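5-formaminoimidazole-4-carboxamide-1-(beta)-D-ribofuranosyl 5'-monophosphate synthetase from Methanocaldococcus jannaschii catalyses the ATP- and formate-dependent formylation of AICAR to FAICAR without folates, a step of purine biosynthesis. One contact in two of its structures: PDB 2R7K (chain A, 2.10 Å), residues D150-V155 and Y166-S171, and PDB 2R7M (chain B, 2.30 Å), residues D150-V155 and Y166-S171. One frame, after least-squares fit of the local backbone (RMSD 0.13 Å); residues are numbered along the deposited sequences.

Structure 1 (2R7K); sequences DGTVIV and YFIASS. With ACP (phosphomethylphosphonic acid adenylate ester), chain C.
Ile154 CD1 packs against the Tyr166 ring beside the nucleotide, on the antiparallel hairpin of strands 153-156 and 166-169 whose connecting loop belongs to the ATP site of this ATP-grasp enzyme; CD1 is 4.3 Å from Tyr166 CD2. CG1 anti to the backbone N (chi1 -178°) carries CD1 under the adenine of ACP, 3.7 Å from N9, with CG2 against the same face near C6. Tyr166, with chi1 at -59°, reaches the alpha-phosphate: its OH stands 2.4 Å from ACP O2A, a very short hydrogen bond. Glu199, Val202 and Lys156 also bind ACP. On the other side of the sheet, Val155 CB lies over a face of the Phe167 ring, a CH-pi contact 4.2 Å from its centroid, while Phe175 of helix 172-184 meets that ring edge-to-face. Backbone hydrogen bonds from Val153 N to Ala169 O (2.8 Å) and Val155 N to Phe167 O (2.9 Å) pin the strands together. At the far end Thr152 OG1 and Ser170 OG share a 2.7 Å hydrogen bond, with Met247 of a second subunit packed on both residues.

Structure 2 (2R7M); sequences DGTVIV and YFIASS. With AMP (adenosine monophosphate), chain D.
Against the CD1 methyl of Ile154 lies the ring of Tyr166, whose CD2 is 4.0 Å from it. The isoleucine has CG1 anti to its backbone nitrogen (chi1 -176°), which sets CD1 under the adenine of AMP, 3.7 Å from N9; CG2 supports the same face near C6. Tyr166, with chi1 at -85°, brings its hydroxyl to the single phosphate of AMP, but OH and O2P are modelled too close together for the details to be trusted. Glu199, Val202 and Lys156 also bind the nucleotide. On the other side of the sheet, Val155 CB sits over a face of the Phe167 ring, a CH-pi contact 4.2 Å from the centroid, and Phe175 of helix 172-183 meets the ring edge-to-face. The strands are pinned by backbone hydrogen bonds, Val153 N to Ala169 O at 2.8 Å and Val155 N to Phe167 O at 2.9 Å. Farther along, the hydroxyls Thr152 OG1 and Ser170 OG are hydrogen-bonded at 2.8 Å; Met247 of a second subunit covers this pair of residues.

How the two compare
The bound group is what sets the two models apart: ACP, with its chain of three phosphorus atoms, beside Tyr166(A), and AMP, which ends at its only phosphate, beside Tyr166(B). The beta- and gamma-phosphorus groups of ACP, and the methylene that joins them, therefore have no counterpart in AMP. Under the adenine, Ile154(A) and Ile154(B) keep their place, as do Val155(A), Phe167(A), Thr152(A) and Ser170(A) with their counterparts, and the CA atoms that can be compared coincide within the error. The tyrosine ring also stays against its neighbours: CD2 touches CD1 of the isoleucine and the valine carbonyl O, in Ile154(A) and Val155(A) as in Ile154(B) and Val155(B). The one side-chain shift among the residues compared is that of the tyrosine itself, which may be an adjustment to the shorter phosphate tail, although two crystals can differ in other ways. Its chi1 is -59° in Tyr166(A) and -85° in Tyr166(B), the same rotamer, and the CB atoms are 0.2 Å apart after superposition. At the phosphate end the place of the hydroxyl in Tyr166(A) is left in structure 2, where the OH of Tyr166(B) stands 1.4 Å apart from that of Tyr166(A) after superposition.

Structure 1 (2R7K)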
loop_
_atom_site.group_PDB
_atom_site.type_symbol
_atom_site.label_atom_id
_atom_site.label_comp_id
_atom_site.label_asym_id
_atom_site.label_seq_id
_atom_site.Cartn_x
_atom_site.Cartn_y
_atom_site.Cartn_z
ATOM N N ASP A 150 -53.060 14.755 13.111
ATOM C CA ASP A 150 -53.019 15.920 13.986
ATOM C C ASP A 150 -51.697 16.663 13.839
ATOM O O ASP A 150 -51.349 17.504 14.662
ATOM C CB ASP A 150 -53.221 15.496 15.442
ATOM C CG ASP A 150 -52.076 14.646 15.967
ATOM O OD1 ASP A 150 -51.444 13.927 15.164
ATOM O OD2 ASP A 150 -51.807 14.696 17.186
ATOM N N GLY A 151 -50.957 16.337 12.789
ATOM C CA GLY A 151 -49.688 16.998 12.506
ATOM C C GLY A 151 -49.322 16.806 11.051
ATOM O O GLY A 151 -50.172 16.458 10.234
ATOM N N THR A 152 -48.059 17.034 10.717
ATOM C CA THR A 152 -47.599 16.730 9.377
ATOM C C THR A 152 -47.273 15.241 9.308
ATOM O O THR A 152 -46.644 14.679 10.211
ATOM C CB THR A 152 -46.404 17.611 8.946
ATOM O OG1 THR A 152 -46.790 18.990 9.004
ATOM C CG2 THR A 152 -45.988 17.291 7.520
ATOM N N VAL A 153 -47.755 14.595 8.255
ATOM C CA VAL A 153 -47.535 13.174 8.081
ATOM C C VAL A 153 -47.019 12.925 6.679
ATOM O O VAL A 153 -47.211 13.752 5.787
ATOM C CB VAL A 153 -48.835 12.346 8.286
ATOM C CG1 VAL A 153 -49.324 12.444 9.734
ATOM C CG2 VAL A 153 -49.916 12.778 7.307
ATOM N N ILE A 154 -46.345 11.795 6.494
ATOM C CA ILE A 154 -46.029 11.331 5.157
ATOM C C ILE A 154 -46.913 10.119 4.887
ATOM O O ILE A 154 -47.187 9.327 5.794
ATOM C CB ILE A 154 -44.523 10.983 5.000
ATOM C CG1 ILE A 154 -44.220 10.537 3.568
ATOM C CG2 ILE A 154 -44.104 9.920 6.019
ATOM C CD1 ILE A 154 -42.738 10.430 3.252
ATOM N N VAL A 155 -47.384 9.981 3.653
ATOM C CA VAL A 155 -48.277 8.869 3.336
ATOM C C VAL A 155 -47.717 7.989 2.229
ATOM O O VAL A 155 -47.413 8.463 1.135
ATOM C CB VAL A 155 -49.715 9.338 2.962
ATOM C CG1 VAL A 155 -50.643 8.133 2.875
ATOM C CG2 VAL A 155 -50.240 10.322 3.997
ATOM N N TYR A 166 -46.349 8.713 -2.954
ATOM C CA TYR A 166 -46.147 9.448 -1.708
ATOM C C TYR A 166 -46.814 10.814 -1.770
ATOM O O TYR A 166 -46.911 11.424 -2.839
ATOM C CB TYR A 166 -44.653 9.679 -1.439
ATOM C CG TYR A 166 -43.802 8.434 -1.323
ATOM C CD1 TYR A 166 -43.221 7.858 -2.450
ATOM C CD2 TYR A 166 -43.558 7.852 -0.088
ATOM C CE1 TYR A 166 -42.438 6.722 -2.352
ATOM C CE2 TYR A 166 -42.774 6.714 0.025
ATOM C CZ TYR A 166 -42.218 6.150 -1.115
ATOM O OH TYR A 166 -41.434 5.018 -1.016
ATOM N N PHE A 167 -47.261 11.294 -0.616
ATOM C CA PHE A 167 -47.551 12.715 -0.452
ATOM C C PHE A 167 -47.461 13.113 1.011
ATOM O O PHE A 167 -47.416 12.258 1.903
ATOM C CB PHE A 167 -48.885 13.144 -1.108
ATOM C CG PHE A 167 -50.125 12.571 -0.453
ATOM C CD1 PHE A 167 -50.912 11.646 -1.126
ATOM C CD2 PHE A 167 -50.519 12.981 0.818
ATOM C CE1 PHE A 167 -52.058 11.131 -0.539
ATOM C CE2 PHE A 167 -51.661 12.464 1.417
ATOM C CZ PHE A 167 -52.432 11.538 0.739
ATOM N N ILE A 168 -47.397 14.418 1.244
ATOM C CA ILE A 168 -47.329 14.972 2.589
ATOM C C ILE A 168 -48.649 15.671 2.918
ATOM O O ILE A 168 -49.234 16.338 2.062
ATOM C CB ILE A 168 -46.181 16.001 2.691
ATOM C CG1 ILE A 168 -44.837 15.327 2.376
ATOM C CG2 ILE A 168 -46.167 16.670 4.062
ATOM C CD1 ILE A 168 -43.664 16.290 2.283
ATOM N N ALA A 169 -49.117 15.523 4.153
ATOM C CA ALA A 169 -50.372 16.140 4.557
ATOM C C ALA A 169 -50.279 16.657 5.975
ATOM O O ALA A 169 -49.618 16.050 6.814
ATOM C CB ALA A 169 -51.520 15.144 4.434
ATOM N N SER A 170 -50.947 17.778 6.243
ATOM C CA SER A 170 -51.007 18.332 7.597
ATOM C C SER A 170 -52.422 18.341 8.198
ATOM O O SER A 170 -52.617 18.810 9.325
ATOM C CB SER A 170 -50.393 19.735 7.644
ATOM O OG SER A 170 -48.979 19.684 7.504
ATOM N N SER A 171 -53.393 17.805 7.457
ATOM C CA SER A 171 -54.771 17.677 7.947
ATOM C C SER A 171 -55.506 16.551 7.241
ATOM O O SER A 171 -55.104 16.105 6.164
ATOM C CB SER A 171 -55.556 18.980 7.740
ATOM O OG SER A 171 -55.684 19.277 6.359
HETATM P PG ACP C . -37.374 2.269 -1.677
HETATM O O1G ACP C . -38.112 2.395 -2.990
HETATM O O2G ACP C . -37.278 0.847 -1.171
HETATM O O3G ACP C . -36.062 3.023 -1.646
HETATM P PB ACP C . -37.872 2.745 1.213
HETATM O O1B ACP C . -36.368 2.606 1.208
HETATM O O2B ACP C . -38.681 1.584 1.751
HETATM C C3B ACP C . -38.424 3.119 -0.474
HETATM P PA ACP C . -39.635 4.712 2.286
HETATM O O1A ACP C . -40.133 4.416 3.676
HETATM O O2A ACP C . -40.488 4.441 1.074
HETATM O O3A ACP C . -38.183 4.021 2.144
HETATM O "O5'" ACP C . -39.242 6.261 2.240
HETATM C "C5'" ACP C . -38.964 6.885 0.995
HETATM C "C4'" ACP C . -38.334 8.215 1.346
HETATM O "O4'" ACP C . -39.306 9.055 1.976
HETATM C "C3'" ACP C . -37.219 8.053 2.368
HETATM O "O3'" ACP C . -35.946 7.792 1.763
HETATM C "C2'" ACP C . -37.248 9.378 3.099
HETATM O "O2'" ACP C . -36.456 10.323 2.381
HETATM C "C1'" ACP C . -38.716 9.796 3.044
HETATM N N9 ACP C . -39.383 9.382 4.296
HETATM C C8 ACP C . -39.800 8.128 4.563
HETATM N N7 ACP C . -40.363 8.055 5.792
HETATM C C5 ACP C . -40.314 9.290 6.329
HETATM C C6 ACP C . -40.751 9.912 7.595
HETATM N N6 ACP C . -41.352 9.178 8.561
HETATM N N1 ACP C . -40.513 11.230 7.761
HETATM C C2 ACP C . -39.913 11.973 6.808
HETATM N N3 ACP C . -39.494 11.473 5.629
HETATM C C4 ACP C . -39.658 10.159 5.341
#

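Structure 2 (2R7M)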
loop_
_atom_site.group_PDB
_atom_site.type_symbol
_atom_site.label_atom_id
_atom_site.label_comp_id
_atom_site.label_asym_id
_atom_site.label_seq_id
_atom_site.Cartn_x
_atom_site.Cartn_y
_atom_site.Cartn_z
ATOM N N ASP B 150 -53.038 14.749 13.030
ATOM C CA ASP B 150 -53.008 15.927 13.899
ATOM C C ASP B 150 -51.687 16.689 13.771
ATOM O O ASP B 150 -51.336 17.503 14.625
ATOM C CB ASP B 150 -53.218 15.513 15.356
ATOM C CG ASP B 150 -52.119 14.584 15.864
ATOM O OD1 ASP B 150 -51.238 14.193 15.066
ATOM O OD2 ASP B 150 -52.135 14.240 17.065
ATOM N N GLY B 151 -50.947 16.407 12.708
ATOM C CA GLY B 151 -49.663 17.049 12.469
ATOM C C GLY B 151 -49.279 16.812 11.028
ATOM O O GLY B 151 -50.109 16.378 10.232
ATOM N N THR B 152 -48.029 17.095 10.681
ATOM C CA THR B 152 -47.556 16.757 9.347
ATOM C C THR B 152 -47.245 15.263 9.303
ATOM O O THR B 152 -46.586 14.716 10.196
ATOM C CB THR B 152 -46.347 17.612 8.916
ATOM O OG1 THR B 152 -46.684 18.998 9.037
ATOM C CG2 THR B 152 -45.973 17.332 7.467
ATOM N N VAL B 153 -47.770 14.597 8.283
ATOM C CA VAL B 153 -47.561 13.172 8.124
ATOM C C VAL B 153 -47.038 12.918 6.728
ATOM O O VAL B 153 -47.142 13.780 5.848
ATOM C CB VAL B 153 -48.869 12.343 8.309
ATOM C CG1 VAL B 153 -49.398 12.439 9.739
ATOM C CG2 VAL B 153 -49.924 12.760 7.305
ATOM N N ILE B 154 -46.467 11.736 6.522
ATOM C CA ILE B 154 -46.130 11.308 5.177
ATOM C C ILE B 154 -46.951 10.061 4.924
ATOM O O ILE B 154 -47.166 9.266 5.838
ATOM C CB ILE B 154 -44.603 11.025 5.012
ATOM C CG1 ILE B 154 -44.268 10.679 3.555
ATOM C CG2 ILE B 154 -44.152 9.928 5.979
ATOM C CD1 ILE B 154 -42.780 10.458 3.294
ATOM N N VAL B 155 -47.425 9.888 3.698
ATOM C CA VAL B 155 -48.305 8.760 3.415
ATOM C C VAL B 155 -47.729 7.861 2.332
ATOM O O VAL B 155 -47.490 8.306 1.212
ATOM C CB VAL B 155 -49.734 9.216 3.011
ATOM C CG1 VAL B 155 -50.663 8.015 2.942
ATOM C CG2 VAL B 155 -50.259 10.243 3.999
ATOM N N TYR B 166 -46.322 9.048 -3.311
ATOM C CA TYR B 166 -46.126 9.486 -1.935
ATOM C C TYR B 166 -46.672 10.897 -1.812
ATOM O O TYR B 166 -46.654 11.652 -2.782
ATOM C CB TYR B 166 -44.632 9.534 -1.604
ATOM C CG TYR B 166 -44.002 8.235 -1.151
ATOM C CD1 TYR B 166 -43.766 7.199 -2.045
ATOM C CD2 TYR B 166 -43.602 8.067 0.162
ATOM C CE1 TYR B 166 -43.179 6.015 -1.632
ATOM C CE2 TYR B 166 -43.008 6.894 0.586
ATOM C CZ TYR B 166 -42.801 5.868 -0.312
ATOM O OH TYR B 166 -42.214 4.696 0.114
ATOM N N PHE B 167 -47.156 11.267 -0.629
ATOM C CA PHE B 167 -47.512 12.668 -0.394
ATOM C C PHE B 167 -47.470 13.074 1.072
ATOM O O PHE B 167 -47.443 12.225 1.970
ATOM C CB PHE B 167 -48.849 13.052 -1.064
ATOM C CG PHE B 167 -50.070 12.451 -0.414
ATOM C CD1 PHE B 167 -50.742 11.396 -1.016
ATOM C CD2 PHE B 167 -50.557 12.954 0.789
ATOM C CE1 PHE B 167 -51.868 10.854 -0.431
ATOM C CE2 PHE B 167 -51.685 12.412 1.382
ATOM C CZ PHE B 167 -52.340 11.365 0.775
ATOM N N ILE B 168 -47.435 14.384 1.299
ATOM C CA ILE B 168 -47.411 14.947 2.642
ATOM C C ILE B 168 -48.761 15.603 2.934
ATOM O O ILE B 168 -49.359 16.233 2.055
ATOM C CB ILE B 168 -46.293 16.014 2.773
ATOM C CG1 ILE B 168 -44.935 15.434 2.341
ATOM C CG2 ILE B 168 -46.234 16.572 4.190
ATOM C CD1 ILE B 168 -43.802 16.454 2.319
ATOM N N ALA B 169 -49.240 15.452 4.163
ATOM C CA ALA B 169 -50.479 16.082 4.573
ATOM C C ALA B 169 -50.326 16.651 5.970
ATOM O O ALA B 169 -49.632 16.069 6.803
ATOM C CB ALA B 169 -51.634 15.079 4.518
ATOM N N SER B 170 -50.972 17.792 6.221
ATOM C CA SER B 170 -51.003 18.397 7.561
ATOM C C SER B 170 -52.409 18.415 8.192
ATOM O O SER B 170 -52.605 18.975 9.277
ATOM C CB SER B 170 -50.405 19.809 7.545
ATOM O OG SER B 170 -48.990 19.782 7.694
ATOM N N SER B 171 -53.374 17.794 7.513
ATOM C CA SER B 171 -54.742 17.659 8.027
ATOM C C SER B 171 -55.481 16.535 7.305
ATOM O O SER B 171 -55.057 16.088 6.236
ATOM C CB SER B 171 -55.522 18.966 7.852
ATOM O OG SER B 171 -55.668 19.274 6.476
HETATM P P AMP D . -39.340 4.628 2.255
HETATM O O1P AMP D . -37.955 4.028 2.294
HETATM O O2P AMP D . -40.123 4.353 1.002
HETATM O O3P AMP D . -40.072 4.483 3.567
HETATM O "O5'" AMP D . -39.134 6.218 2.180
HETATM C "C5'" AMP D . -38.816 6.875 0.962
HETATM C "C4'" AMP D . -38.264 8.226 1.373
HETATM O "O4'" AMP D . -39.300 9.014 1.977
HETATM C "C3'" AMP D . -37.194 8.086 2.449
HETATM O "O3'" AMP D . -35.881 7.842 1.927
HETATM C "C2'" AMP D . -37.293 9.409 3.181
HETATM O "O2'" AMP D . -36.461 10.386 2.553
HETATM C "C1'" AMP D . -38.767 9.791 3.048
HETATM N N9 AMP D . -39.422 9.371 4.304
HETATM C C8 AMP D . -39.793 8.109 4.598
HETATM N N7 AMP D . -40.332 8.031 5.837
HETATM C C5 AMP D . -40.322 9.278 6.353
HETATM C C6 AMP D . -40.769 9.907 7.613
HETATM N N6 AMP D . -41.329 9.167 8.600
HETATM N N1 AMP D . -40.566 11.231 7.758
HETATM C C2 AMP D . -39.990 11.976 6.790
HETATM N N3 AMP D . -39.570 11.474 5.616
HETATM C C4 AMP D . -39.701 10.154 5.346
#